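PDB 3KL2: putative isochorismatase from Streptomyces avermitilis, which is of unproven function but probably acts as a hydrolase of the isochorismatase-like cysteine hydrolase family. Local coordinates for residues T38-G42 / V43-A47; A105-K108 / G109-G112; T81-G85 / Y86-T90; P208-S211 / A212-I215. All coordinates share one frame; numbering follows the deposited sequence.

Contact 1 of 4, residues T38-G42 / V43-A47; sequences TSDGG and VLHGA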
ATOM      1  N   THR A  38      10.137 -22.027 -17.020  1.00 19.36           N
ATOM      2  CA  THR A  38      10.716 -23.295 -16.569  1.00 19.55           C
ATOM      3  C   THR A  38      10.951 -24.348 -17.639  1.00 19.94           C
ATOM      4  O   THR A  38      11.775 -25.234 -17.445  1.00 19.81           O
ATOM      5  CB  THR A  38       9.760 -23.981 -15.581  1.00 19.91           C
ATOM      6  OG1 THR A  38       8.484 -24.076 -16.217  1.00 21.50           O
ATOM      7  CG2 THR A  38       9.648 -23.189 -14.276  1.00 16.80           C
ATOM      8  N   SER A  39      10.229 -24.279 -18.755  1.00 20.51           N
ATOM      9  CA  SER A  39      10.113 -25.447 -19.648  1.00 20.53           C
ATOM     10  C   SER A  39      10.431 -25.136 -21.103  1.00 21.16           C
ATOM     11  O   SER A  39      10.144 -24.038 -21.586  1.00 20.41           O
ATOM     12  CB  SER A  39       8.678 -25.983 -19.577  1.00 20.72           C
ATOM     13  OG  SER A  39       8.173 -25.993 -18.244  1.00 19.97           O
ATOM     14  N   ASP A  40      10.986 -26.129 -21.803  1.00 22.43           N
ATOM     15  CA  ASP A  40      11.352 -26.012 -23.216  1.00 23.19           C
ATOM     16  C   ASP A  40      10.173 -25.509 -24.042  1.00 22.28           C
ATOM     17  O   ASP A  40       9.084 -26.066 -23.947  1.00 22.36           O
ATOM     18  CB  ASP A  40      11.838 -27.367 -23.780  1.00 24.02           C
ATOM     19  CG  ASP A  40      13.332 -27.673 -23.445  1.00 27.51           C
ATOM     20  OD1 ASP A  40      14.073 -26.764 -23.001  1.00 31.12           O
ATOM     21  OD2 ASP A  40      13.777 -28.835 -23.641  1.00 31.52           O
ATOM     22  N   GLY A  41      10.398 -24.446 -24.817  1.00 21.30           N
ATOM     23  CA  GLY A  41       9.386 -23.863 -25.699  1.00 20.40           C
ATOM     24  C   GLY A  41       8.674 -22.684 -25.058  1.00 20.44           C
ATOM     25  O   GLY A  41       7.981 -21.922 -25.738  1.00 19.47           O
ATOM     26  N   GLY A  42       8.825 -22.548 -23.736  1.00 20.42           N
ATOM     27  CA  GLY A  42       8.357 -21.378 -23.028  1.00 21.12           C
ATOM     28  C   GLY A  42       9.084 -20.180 -23.602  1.00 21.87           C
ATOM     29  O   GLY A  42      10.263 -20.266 -23.935  1.00 21.63           O
ATOM     30  N   VAL A  43       8.398 -19.062 -23.724  1.00 22.21           N
ATOM     31  CA  VAL A  43       8.963 -17.947 -24.481  1.00 23.04           C
ATOM     32  C   VAL A  43      10.165 -17.303 -23.817  1.00 22.80           C
ATOM     33  O   VAL A  43      10.951 -16.632 -24.474  1.00 21.92           O
ATOM     34  CB  VAL A  43       7.891 -16.865 -24.740  1.00 23.84           C
ATOM     35  CG1 VAL A  43       8.562 -15.496 -25.007  1.00 25.10           C
ATOM     36  CG2 VAL A  43       6.975 -17.315 -25.915  1.00 23.71           C
ATOM     37  N   LEU A  44      10.288 -17.475 -22.508  1.00 22.76           N
ATOM     38  CA  LEU A  44      11.365 -16.839 -21.771  1.00 22.84           C
ATOM     39  C   LEU A  44      12.309 -17.884 -21.226  1.00 21.89           C
ATOM     40  O   LEU A  44      13.187 -17.581 -20.426  1.00 21.63           O
ATOM     41  CB  LEU A  44      10.775 -16.012 -20.626  1.00 23.24           C
ATOM     42  CG  LEU A  44      10.116 -14.744 -21.174  1.00 25.33           C
ATOM     43  CD1 LEU A  44       9.219 -14.101 -20.111  1.00 25.34           C
ATOM     44  CD2 LEU A  44      11.205 -13.736 -21.702  1.00 26.77           C
ATOM     45  N   HIS A  45      12.108 -19.128 -21.632  1.00 21.08           N
ATOM     46  CA  HIS A  45      12.895 -20.220 -21.076  1.00 20.26           C
ATOM     47  C   HIS A  45      14.346 -20.186 -21.555  1.00 20.11           C
ATOM     48  O   HIS A  45      15.242 -20.542 -20.785  1.00 20.04           O
ATOM     49  CB  HIS A  45      12.278 -21.570 -21.436  1.00 19.63           C
ATOM     50  CG  HIS A  45      13.142 -22.738 -21.068  1.00 18.86           C
ATOM     51  ND1 HIS A  45      13.380 -23.102 -19.755  1.00 18.09           N
ATOM     52  CD2 HIS A  45      13.829 -23.620 -21.839  1.00 16.37           C
ATOM     53  CE1 HIS A  45      14.172 -24.165 -19.733  1.00 18.08           C
ATOM     54  NE2 HIS A  45      14.458 -24.500 -20.983  1.00 18.08           N
ATOM     55  N   GLY A  46      14.564 -19.810 -22.817  1.00 19.64           N
ATOM     56  CA  GLY A  46      15.931 -19.722 -23.369  1.00 20.23           C
ATOM     57  C   GLY A  46      16.808 -18.798 -22.532  1.00 20.41           C
ATOM     58  O   GLY A  46      17.964 -19.092 -22.236  1.00 19.60           O
ATOM     59  N   ALA A  47      16.218 -17.692 -22.107  1.00 21.25           N
ATOM     60  CA  ALA A  47      16.937 -16.666 -21.336  1.00 22.08           C
ATOM     61  C   ALA A  47      17.313 -17.082 -19.893  1.00 21.75           C
ATOM     62  O   ALA A  47      18.197 -16.490 -19.311  1.00 22.53           O
ATOM     63  CB  ALA A  47      16.120 -15.347 -21.331  1.00 21.95           C
TER
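A type II beta turn from Ser39 to Gly42 links helix 35-38 to helix 45-55, and His45, near the start of the second helix, folds back across it. The turn is closed by its own backbone bond, Gly42 N to Ser39 O at 2.9 Å. Gly42 O in turn accepts from His45 N (3.2 Å). With CG anti to the backbone N (chi1 172°), the imidazole swings away from its own helix and lies over the turn. One ring face is covered by Ser39 C, 3.6 Å above the ring centre, and by Asp40 N nearer the rim. ND1 donates to Phe37 O, which helps to fix the rotation of the ring. Asp40 OD1 comes to 3.1 Å from His45 NE2, its carboxylate turned 70° against the imidazole. Thr38 OG1 and Ser39 OG, 2.8 Å apart, share a hydrogen bond where helix 35-38 gives way to the turn. Glu36 of helix 35-38 receives a bond from Val43 N, while Leu44 rests on Phe106 and Ser39 on Trp111, both from the loop between helix 96-103 and strand 126-127.

Contact 2 of 4, residues A105-K108 / G109-G112; sequences AFVK and GTWG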
ATOM      1  N   ALA A 105       4.160 -13.049 -23.735  1.00 18.99           N
ATOM      2  CA  ALA A 105       4.400 -13.976 -22.604  1.00 18.40           C
ATOM      3  C   ALA A 105       3.308 -13.905 -21.525  1.00 17.82           C
ATOM      4  O   ALA A 105       2.695 -12.883 -21.303  1.00 17.01           O
ATOM      5  CB  ALA A 105       5.752 -13.671 -21.973  1.00 18.43           C
ATOM      6  N   PHE A 106       3.094 -15.019 -20.856  1.00 17.79           N
ATOM      7  CA  PHE A 106       2.091 -15.131 -19.806  1.00 18.15           C
ATOM      8  C   PHE A 106       0.635 -14.751 -20.206  1.00 18.22           C
ATOM      9  O   PHE A 106      -0.088 -14.104 -19.437  1.00 18.22           O
ATOM     10  CB  PHE A 106       2.538 -14.350 -18.589  1.00 17.80           C
ATOM     11  CG  PHE A 106       3.921 -14.648 -18.156  1.00 17.16           C
ATOM     12  CD1 PHE A 106       4.937 -13.759 -18.391  1.00 19.65           C
ATOM     13  CD2 PHE A 106       4.200 -15.771 -17.433  1.00 17.62           C
ATOM     14  CE1 PHE A 106       6.223 -14.009 -17.941  1.00 18.98           C
ATOM     15  CE2 PHE A 106       5.486 -16.023 -16.994  1.00 17.60           C
ATOM     16  CZ  PHE A 106       6.478 -15.154 -17.244  1.00 17.26           C
ATOM     17  N   VAL A 107       0.193 -15.168 -21.393  1.00 18.41           N
ATOM     18  CA  VAL A 107      -1.203 -14.932 -21.773  1.00 18.10           C
ATOM     19  C   VAL A 107      -2.081 -15.907 -20.949  1.00 18.00           C
ATOM     20  O   VAL A 107      -1.785 -17.103 -20.855  1.00 17.29           O
ATOM     21  CB  VAL A 107      -1.427 -15.064 -23.304  1.00 18.23           C
ATOM     22  CG1 VAL A 107      -2.852 -14.700 -23.684  1.00 18.00           C
ATOM     23  CG2 VAL A 107      -0.459 -14.135 -24.103  1.00 18.64           C
ATOM     24  N   LYS A 108      -3.122 -15.379 -20.311  1.00 18.28           N
ATOM     25  CA  LYS A 108      -4.140 -16.208 -19.604  1.00 19.22           C
ATOM     26  C   LYS A 108      -4.721 -17.303 -20.495  1.00 17.61           C
ATOM     27  O   LYS A 108      -5.144 -17.027 -21.625  1.00 16.74           O
ATOM     28  CB  LYS A 108      -5.326 -15.356 -19.135  1.00 20.00           C
ATOM     29  CG  LYS A 108      -5.156 -14.737 -17.769  1.00 26.20           C
ATOM     30  CD  LYS A 108      -6.523 -14.266 -17.174  1.00 31.31           C
ATOM     31  CE  LYS A 108      -6.708 -14.816 -15.719  1.00 34.86           C
ATOM     32  NZ  LYS A 108      -5.606 -14.345 -14.756  1.00 35.06           N
ATOM     33  N   GLY A 109      -4.745 -18.533 -19.984  1.00 16.66           N
ATOM     34  CA  GLY A 109      -5.356 -19.684 -20.715  1.00 16.04           C
ATOM     35  C   GLY A 109      -4.464 -20.350 -21.778  1.00 14.94           C
ATOM     36  O   GLY A 109      -4.973 -21.012 -22.716  1.00 14.02           O
ATOM     37  N   THR A 110      -3.150 -20.162 -21.635  1.00 13.28           N
ATOM     38  CA  THR A 110      -2.134 -20.807 -22.486  1.00 12.24           C
ATOM     39  C   THR A 110      -1.278 -21.706 -21.638  1.00 11.97           C
ATOM     40  O   THR A 110      -1.225 -21.592 -20.428  1.00 12.48           O
ATOM     41  CB  THR A 110      -1.182 -19.808 -23.135  1.00 11.62           C
ATOM     42  OG1 THR A 110      -0.468 -19.087 -22.101  1.00 12.33           O
ATOM     43  CG2 THR A 110      -1.936 -18.851 -24.026  1.00 10.59           C
ATOM     44  N   TRP A 111      -0.577 -22.611 -22.297  1.00 13.43           N
ATOM     45  CA  TRP A 111       0.355 -23.513 -21.642  1.00 12.81           C
ATOM     46  C   TRP A 111       1.436 -22.701 -20.944  1.00 13.02           C
ATOM     47  O   TRP A 111       1.825 -23.014 -19.793  1.00 13.77           O
ATOM     48  CB  TRP A 111       0.954 -24.477 -22.669  1.00 12.71           C
ATOM     49  CG  TRP A 111       2.134 -25.300 -22.196  1.00 11.35           C
ATOM     50  CD1 TRP A 111       2.100 -26.503 -21.501  1.00 10.67           C
ATOM     51  CD2 TRP A 111       3.519 -25.000 -22.403  1.00  9.48           C
ATOM     52  NE1 TRP A 111       3.386 -26.947 -21.262  1.00 10.05           N
ATOM     53  CE2 TRP A 111       4.276 -26.066 -21.819  1.00  8.40           C
ATOM     54  CE3 TRP A 111       4.201 -23.943 -23.039  1.00 10.25           C
ATOM     55  CZ2 TRP A 111       5.660 -26.104 -21.847  1.00  7.06           C
ATOM     56  CZ3 TRP A 111       5.610 -23.982 -23.075  1.00 12.31           C
ATOM     57  CH2 TRP A 111       6.320 -25.052 -22.466  1.00 11.10           C
ATOM     58  N   GLY A 112       1.896 -21.655 -21.608  1.00 12.49           N
ATOM     59  CA  GLY A 112       2.962 -20.810 -21.033  1.00 13.26           C
ATOM     60  C   GLY A 112       2.639 -20.228 -19.673  1.00 14.43           C
ATOM     61  O   GLY A 112       3.534 -20.103 -18.802  1.00 14.84           O
TER
HETATM   62  O   HOH W   1       1.683 -17.337 -23.024  1.00 15.54           O
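Val107 to Thr110 form a type II beta turn, with Gly109 at positive phi (82°) in its third position. The usual closing bond, Thr110 N to Val107 O, is weak: 3.4 Å long and bent to 134° at the hydrogen. The threonine hydroxyl makes up for this. Thr110 OG1 donates to Val107 O at 2.7 Å, in the carbonyl plane and on a lone pair; the same carbonyl oxygen receives the hydroxyl and, weakly, the amide of Thr110. A chi1 of 61° sets OG1 between the backbone N and the carbonyl carbon and turns it back into the turn. The same rotation brings the methyl CG2 alongside Val107, 3.9 Å from its CB. A water bridges the two arms of the turn, accepting from Val107 N (3.1 Å) and donating to Thr110 OG1 (2.9 Å); Ala113 N also bonds to that hydroxyl. At the exposed side Lys108 bends at its third and fourth torsions, and its NZ bonds to Thr81 OG1 and forms a salt bridge with Glu129 of the second subunit. The turn belongs to the loop between helix 96-103 and strand 126-127, where backbone bonds tie Phe106 and Lys108 to Phe82 and Gly112 to Glu36 of helix 35-38.

Contact 3 of 4, residues T81-G85 / Y86-T90; sequences TFAEG and YGELT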
ATOM      1  N   THR A  81      -0.111 -13.456 -14.966  1.00 18.00           N
ATOM      2  CA  THR A  81      -0.889 -13.744 -16.181  1.00 17.98           C
ATOM      3  C   THR A  81      -1.478 -12.465 -16.721  1.00 17.87           C
ATOM      4  O   THR A  81      -1.665 -11.540 -15.929  1.00 19.11           O
ATOM      5  CB  THR A  81      -2.105 -14.631 -15.866  1.00 18.48           C
ATOM      6  OG1 THR A  81      -2.971 -13.887 -15.020  1.00 20.17           O
ATOM      7  CG2 THR A  81      -1.732 -15.905 -15.180  1.00 16.04           C
ATOM      8  N   PHE A  82      -1.828 -12.406 -18.014  1.00 16.31           N
ATOM      9  CA  PHE A  82      -2.455 -11.204 -18.593  1.00 16.34           C
ATOM     10  C   PHE A  82      -3.619 -11.604 -19.483  1.00 16.33           C
ATOM     11  O   PHE A  82      -3.496 -12.522 -20.244  1.00 16.24           O
ATOM     12  CB  PHE A  82      -1.448 -10.298 -19.381  1.00 16.24           C
ATOM     13  CG  PHE A  82      -0.243  -9.888 -18.548  1.00 17.51           C
ATOM     14  CD1 PHE A  82      -0.182  -8.639 -17.955  1.00 17.66           C
ATOM     15  CD2 PHE A  82       0.783 -10.790 -18.296  1.00 17.21           C
ATOM     16  CE1 PHE A  82       0.887  -8.274 -17.146  1.00 17.12           C
ATOM     17  CE2 PHE A  82       1.875 -10.419 -17.496  1.00 19.83           C
ATOM     18  CZ  PHE A  82       1.914  -9.155 -16.920  1.00 19.37           C
ATOM     19  N   ALA A  83      -4.757 -10.926 -19.353  1.00 16.04           N
ATOM     20  CA  ALA A  83      -5.840 -11.108 -20.281  1.00 16.14           C
ATOM     21  C   ALA A  83      -5.281 -10.859 -21.681  1.00 16.27           C
ATOM     22  O   ALA A  83      -4.479  -9.954 -21.877  1.00 14.81           O
ATOM     23  CB  ALA A  83      -7.000 -10.145 -19.979  1.00 15.43           C
ATOM     24  N   GLU A  84      -5.680 -11.718 -22.621  1.00 16.54           N
ATOM     25  CA  GLU A  84      -5.229 -11.667 -24.006  1.00 17.23           C
ATOM     26  C   GLU A  84      -5.484 -10.300 -24.605  1.00 16.06           C
ATOM     27  O   GLU A  84      -6.556  -9.756 -24.439  1.00 15.74           O
ATOM     28  CB  GLU A  84      -5.975 -12.739 -24.844  1.00 18.65           C
ATOM     29  CG  GLU A  84      -5.505 -12.968 -26.289  1.00 21.35           C
ATOM     30  CD  GLU A  84      -6.274 -14.149 -26.913  1.00 28.83           C
ATOM     31  OE1 GLU A  84      -6.074 -15.300 -26.423  1.00 33.04           O
ATOM     32  OE2 GLU A  84      -7.107 -13.915 -27.838  1.00 28.94           O
ATOM     33  N   GLY A  85      -4.502  -9.804 -25.348  1.00 15.77           N
ATOM     34  CA  GLY A  85      -4.512  -8.472 -25.935  1.00 15.63           C
ATOM     35  C   GLY A  85      -3.788  -7.450 -25.047  1.00 14.89           C
ATOM     36  O   GLY A  85      -3.541  -6.358 -25.471  1.00 14.65           O
ATOM     37  N   TYR A  86      -3.454  -7.814 -23.818  1.00 14.31           N
ATOM     38  CA  TYR A  86      -2.758  -6.899 -22.878  1.00 14.83           C
ATOM     39  C   TYR A  86      -3.519  -5.606 -22.580  1.00 14.12           C
ATOM     40  O   TYR A  86      -2.926  -4.593 -22.223  1.00 14.36           O
ATOM     41  CB  TYR A  86      -1.298  -6.613 -23.338  1.00 14.58           C
ATOM     42  CG  TYR A  86      -0.459  -7.877 -23.345  1.00 15.62           C
ATOM     43  CD1 TYR A  86       0.110  -8.356 -22.183  1.00 13.10           C
ATOM     44  CD2 TYR A  86      -0.281  -8.616 -24.503  1.00 15.84           C
ATOM     45  CE1 TYR A  86       0.824  -9.515 -22.171  1.00 13.38           C
ATOM     46  CE2 TYR A  86       0.469  -9.808 -24.480  1.00 16.56           C
ATOM     47  CZ  TYR A  86       1.013 -10.235 -23.313  1.00 14.86           C
ATOM     48  OH  TYR A  86       1.755 -11.418 -23.256  1.00 17.98           O
ATOM     49  N   GLY A  87      -4.835  -5.657 -22.670  1.00 14.42           N
ATOM     50  CA  GLY A  87      -5.674  -4.452 -22.501  1.00 14.39           C
ATOM     51  C   GLY A  87      -5.770  -3.965 -21.034  1.00 14.18           C
ATOM     52  O   GLY A  87      -6.358  -2.886 -20.783  1.00 13.26           O
ATOM     53  N   GLU A  88      -5.191  -4.745 -20.108  1.00 12.85           N
ATOM     54  CA  GLU A  88      -5.092  -4.381 -18.692  1.00 14.69           C
ATOM     55  C   GLU A  88      -3.883  -3.483 -18.397  1.00 15.61           C
ATOM     56  O   GLU A  88      -3.753  -2.982 -17.254  1.00 16.13           O
ATOM     57  CB  GLU A  88      -4.977  -5.633 -17.762  1.00 14.13           C
ATOM     58  CG  GLU A  88      -6.129  -6.658 -17.935  1.00 14.35           C
ATOM     59  CD  GLU A  88      -5.852  -8.005 -17.276  1.00 15.43           C
ATOM     60  OE1 GLU A  88      -4.804  -8.640 -17.542  1.00 16.00           O
ATOM     61  OE2 GLU A  88      -6.698  -8.456 -16.482  1.00 15.75           O
ATOM     62  N   LEU A  89      -2.979  -3.347 -19.380  1.00 16.46           N
ATOM     63  CA  LEU A  89      -1.758  -2.539 -19.247  1.00 16.39           C
ATOM     64  C   LEU A  89      -1.869  -1.340 -20.152  1.00 16.08           C
ATOM     65  O   LEU A  89      -2.622  -1.374 -21.117  1.00 15.66           O
ATOM     66  CB  LEU A  89      -0.530  -3.309 -19.671  1.00 16.16           C
ATOM     67  CG  LEU A  89      -0.204  -4.575 -18.889  1.00 19.66           C
ATOM     68  CD1 LEU A  89       1.168  -5.127 -19.379  1.00 18.37           C
ATOM     69  CD2 LEU A  89      -0.238  -4.381 -17.351  1.00 15.67           C
ATOM     70  N   THR A  90      -1.100  -0.295 -19.843  1.00 15.73           N
ATOM     71  CA  THR A  90      -0.821   0.769 -20.816  1.00 15.78           C
ATOM     72  C   THR A  90      -0.519   0.216 -22.188  1.00 15.92           C
ATOM     73  O   THR A  90       0.171  -0.772 -22.302  1.00 14.04           O
ATOM     74  CB  THR A  90       0.428   1.630 -20.412  1.00 15.59           C
ATOM     75  OG1 THR A  90       0.714   2.592 -21.445  1.00 14.80           O
ATOM     76  CG2 THR A  90       1.683   0.751 -20.117  1.00 14.84           C
TER
HETATM   77  O   HOH W   2      -4.281  -7.676 -20.269  1.00 13.00           O
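Glu88 OE1 is gripped by two donors: Ala83 N at 2.9 Å, through a nearly straight N-H bond (162°), and a water at 2.9 Å. The amide meets the oxygen from above the carboxylate plane, 55° out of it. That water also donates to Ala83 O (2.8 Å) and accepts from Glu88 N, closing a small polar network inside the bend. With CG anti to its carbonyl carbon and the chain extended beyond, the glutamate reaches back over Ala83, whose CB lies 3.6 Å from Glu88 CD. Its other oxygen, OE2, pairs with Arg132 in a salt bridge, which probably helps to keep the carboxylate charged and in place. Two successive turns make the bend: a type II turn from Ala83 to Tyr86, closed by Tyr86 N to Ala83 O at 3.1 Å, and a type I turn from Tyr86 to Leu89. They lie in the loop that joins strand 75-78 to helix 96-103. On the apolar side Tyr86 CE1 touches Phe82 CB at 3.7 Å, the two rings set obliquely. Leu89 CD1 meets the same phenylalanine at CE1, 3.9 Å away, its chain running across it at about a right angle. Tyr86 OH bonds to Ala105 O, and Leu89 packs on Phe144 of the second subunit.

Contact 4 of 4, residues P208-S211 / A212-I215; sequences PMTS and ADVI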
ATOM      1  N   PRO A 208      19.563 -14.780   3.477  1.00 25.46           N
ATOM      2  CA  PRO A 208      19.722 -15.769   2.412  1.00 26.36           C
ATOM      3  C   PRO A 208      20.111 -17.154   2.957  1.00 27.24           C
ATOM      4  O   PRO A 208      21.000 -17.258   3.821  1.00 26.57           O
ATOM      5  CB  PRO A 208      20.853 -15.188   1.533  1.00 26.26           C
ATOM      6  CG  PRO A 208      21.046 -13.807   1.994  1.00 26.20           C
ATOM      7  CD  PRO A 208      20.637 -13.776   3.440  1.00 25.37           C
ATOM      8  N   MET A 209      19.423 -18.187   2.472  1.00 27.94           N
ATOM      9  CA  MET A 209      19.752 -19.559   2.829  1.00 29.53           C
ATOM     10  C   MET A 209      19.710 -20.482   1.615  1.00 29.62           C
ATOM     11  O   MET A 209      19.209 -20.147   0.525  1.00 29.93           O
ATOM     12  CB  MET A 209      18.802 -20.105   3.908  1.00 29.84           C
ATOM     13  CG  MET A 209      18.380 -19.078   4.916  1.00 33.80           C
ATOM     14  SD  MET A 209      17.909 -19.715   6.532  1.00 39.93           S
ATOM     15  CE  MET A 209      19.623 -19.992   7.109  1.00 38.59           C
ATOM     16  N   THR A 210      20.245 -21.670   1.819  1.00 29.56           N
ATOM     17  CA  THR A 210      20.196 -22.671   0.804  1.00 29.60           C
ATOM     18  C   THR A 210      18.938 -23.473   1.052  1.00 30.04           C
ATOM     19  O   THR A 210      18.311 -23.375   2.118  1.00 30.36           O
ATOM     20  CB  THR A 210      21.469 -23.533   0.818  1.00 29.82           C
ATOM     21  OG1 THR A 210      21.571 -24.239   2.064  1.00 29.59           O
ATOM     22  CG2 THR A 210      22.688 -22.627   0.628  1.00 29.13           C
ATOM     23  N   SER A 211      18.536 -24.211   0.031  1.00 30.28           N
ATOM     24  CA  SER A 211      17.489 -25.200   0.145  1.00 30.48           C
ATOM     25  C   SER A 211      17.753 -26.126   1.341  1.00 30.79           C
ATOM     26  O   SER A 211      16.898 -26.307   2.208  1.00 30.49           O
ATOM     27  CB  SER A 211      17.431 -26.009  -1.149  1.00 30.60           C
ATOM     28  OG  SER A 211      18.733 -26.448  -1.547  1.00 30.87           O
ATOM     29  N   ALA A 212      18.944 -26.705   1.381  1.00 31.16           N
ATOM     30  CA  ALA A 212      19.306 -27.646   2.450  1.00 31.55           C
ATOM     31  C   ALA A 212      19.153 -27.052   3.862  1.00 31.67           C
ATOM     32  O   ALA A 212      18.665 -27.732   4.756  1.00 30.98           O
ATOM     33  CB  ALA A 212      20.751 -28.196   2.237  1.00 31.45           C
ATOM     34  N   ASP A 213      19.589 -25.810   4.055  1.00 32.20           N
ATOM     35  CA  ASP A 213      19.457 -25.125   5.347  1.00 32.91           C
ATOM     36  C   ASP A 213      17.979 -24.990   5.762  1.00 33.01           C
ATOM     37  O   ASP A 213      17.610 -25.204   6.941  1.00 32.64           O
ATOM     38  CB  ASP A 213      20.045 -23.706   5.270  1.00 33.42           C
ATOM     39  CG  ASP A 213      21.585 -23.679   5.246  1.00 35.12           C
ATOM     40  OD1 ASP A 213      22.230 -24.675   5.656  1.00 35.10           O
ATOM     41  OD2 ASP A 213      22.134 -22.619   4.820  1.00 37.13           O
ATOM     42  N   VAL A 214      17.151 -24.603   4.791  1.00 32.66           N
ATOM     43  CA  VAL A 214      15.723 -24.403   5.012  1.00 32.74           C
ATOM     44  C   VAL A 214      15.052 -25.713   5.362  1.00 32.58           C
ATOM     45  O   VAL A 214      14.315 -25.790   6.345  1.00 32.27           O
ATOM     46  CB  VAL A 214      15.022 -23.855   3.764  1.00 32.65           C
ATOM     47  CG1 VAL A 214      13.528 -23.901   3.962  1.00 33.33           C
ATOM     48  CG2 VAL A 214      15.490 -22.457   3.491  1.00 33.42           C
ATOM     49  N   ILE A 215      15.305 -26.733   4.544  1.00 32.72           N
ATOM     50  CA  ILE A 215      14.791 -28.086   4.790  1.00 33.12           C
ATOM     51  C   ILE A 215      15.140 -28.543   6.221  1.00 33.63           C
ATOM     52  O   ILE A 215      14.266 -28.955   6.977  1.00 33.04           O
ATOM     53  CB  ILE A 215      15.297 -29.067   3.725  1.00 32.97           C
ATOM     54  CG1 ILE A 215      14.625 -28.761   2.380  1.00 34.38           C
ATOM     55  CG2 ILE A 215      15.015 -30.508   4.124  1.00 33.76           C
ATOM     56  CD1 ILE A 215      15.301 -29.440   1.184  1.00 34.29           C
TER
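Thr210 caps the N-terminus of helix 211-218, its hydroxyl OG1 accepting from Asp213 N (3.2 Å, N-H angle 161°). A chi1 of 63° places that oxygen between the backbone N and the carbonyl carbon, facing the first turn of the helix. The tightly held part lies behind the cap. Thr210 O accepts from Val214 N at 3.2 Å, and Ser211 O accepts from Ile215 N at 2.9 Å in a straight bond. Val214 CG2 lies against Thr210 O at 3.3 Å and reaches Met209 CB at 4.1 Å; Ile215 CG1 sits 3.3 Å from Ser211 O. Ser211, buried here, turns its hydroxyl to Asp184 for a hydrogen bond. The other side is looser. Ala212 and Asp213 are exposed, and Asp213 CB lies 4.0 Å from Met209 CB, with the methionine CE also near, the two side chains crossing at about a right angle. The aspartate carboxylate lies beside the threonine hydroxyl, and its negative charge near the helix start would probably be eased by the helix dipole. Met209 ends strand 207-209, at the edge of the parallel sheet within this chain, and bonds through its backbone to strand 178-187. On the buried flank Val214 packs against Leu182 of that strand and Val64 of helix 57-71, which also receives Ile215 at Ala67.

Contacts 1, 2 and 3 are joined through contact 2, which touches both of the others, whereas 1 and 3 do not meet directly; contact 4 lies across the chain's centre from contacts 2 and 3. Contact 2 is a surface turn, the rest partly buried; it packs toward contact 1 and makes polar bonds toward contact 3. All three are built on type II turns, but differ in what reinforces them: an imidazole laid over the backbone in contact 1, a hydroxyl in contact 2, a carboxylate and water in contact 3. Contacts 2 and 3 also reach the second subunit. Contact 4 combines a threonine N-cap with helical backbone bonds where the edge strand passes into a helix.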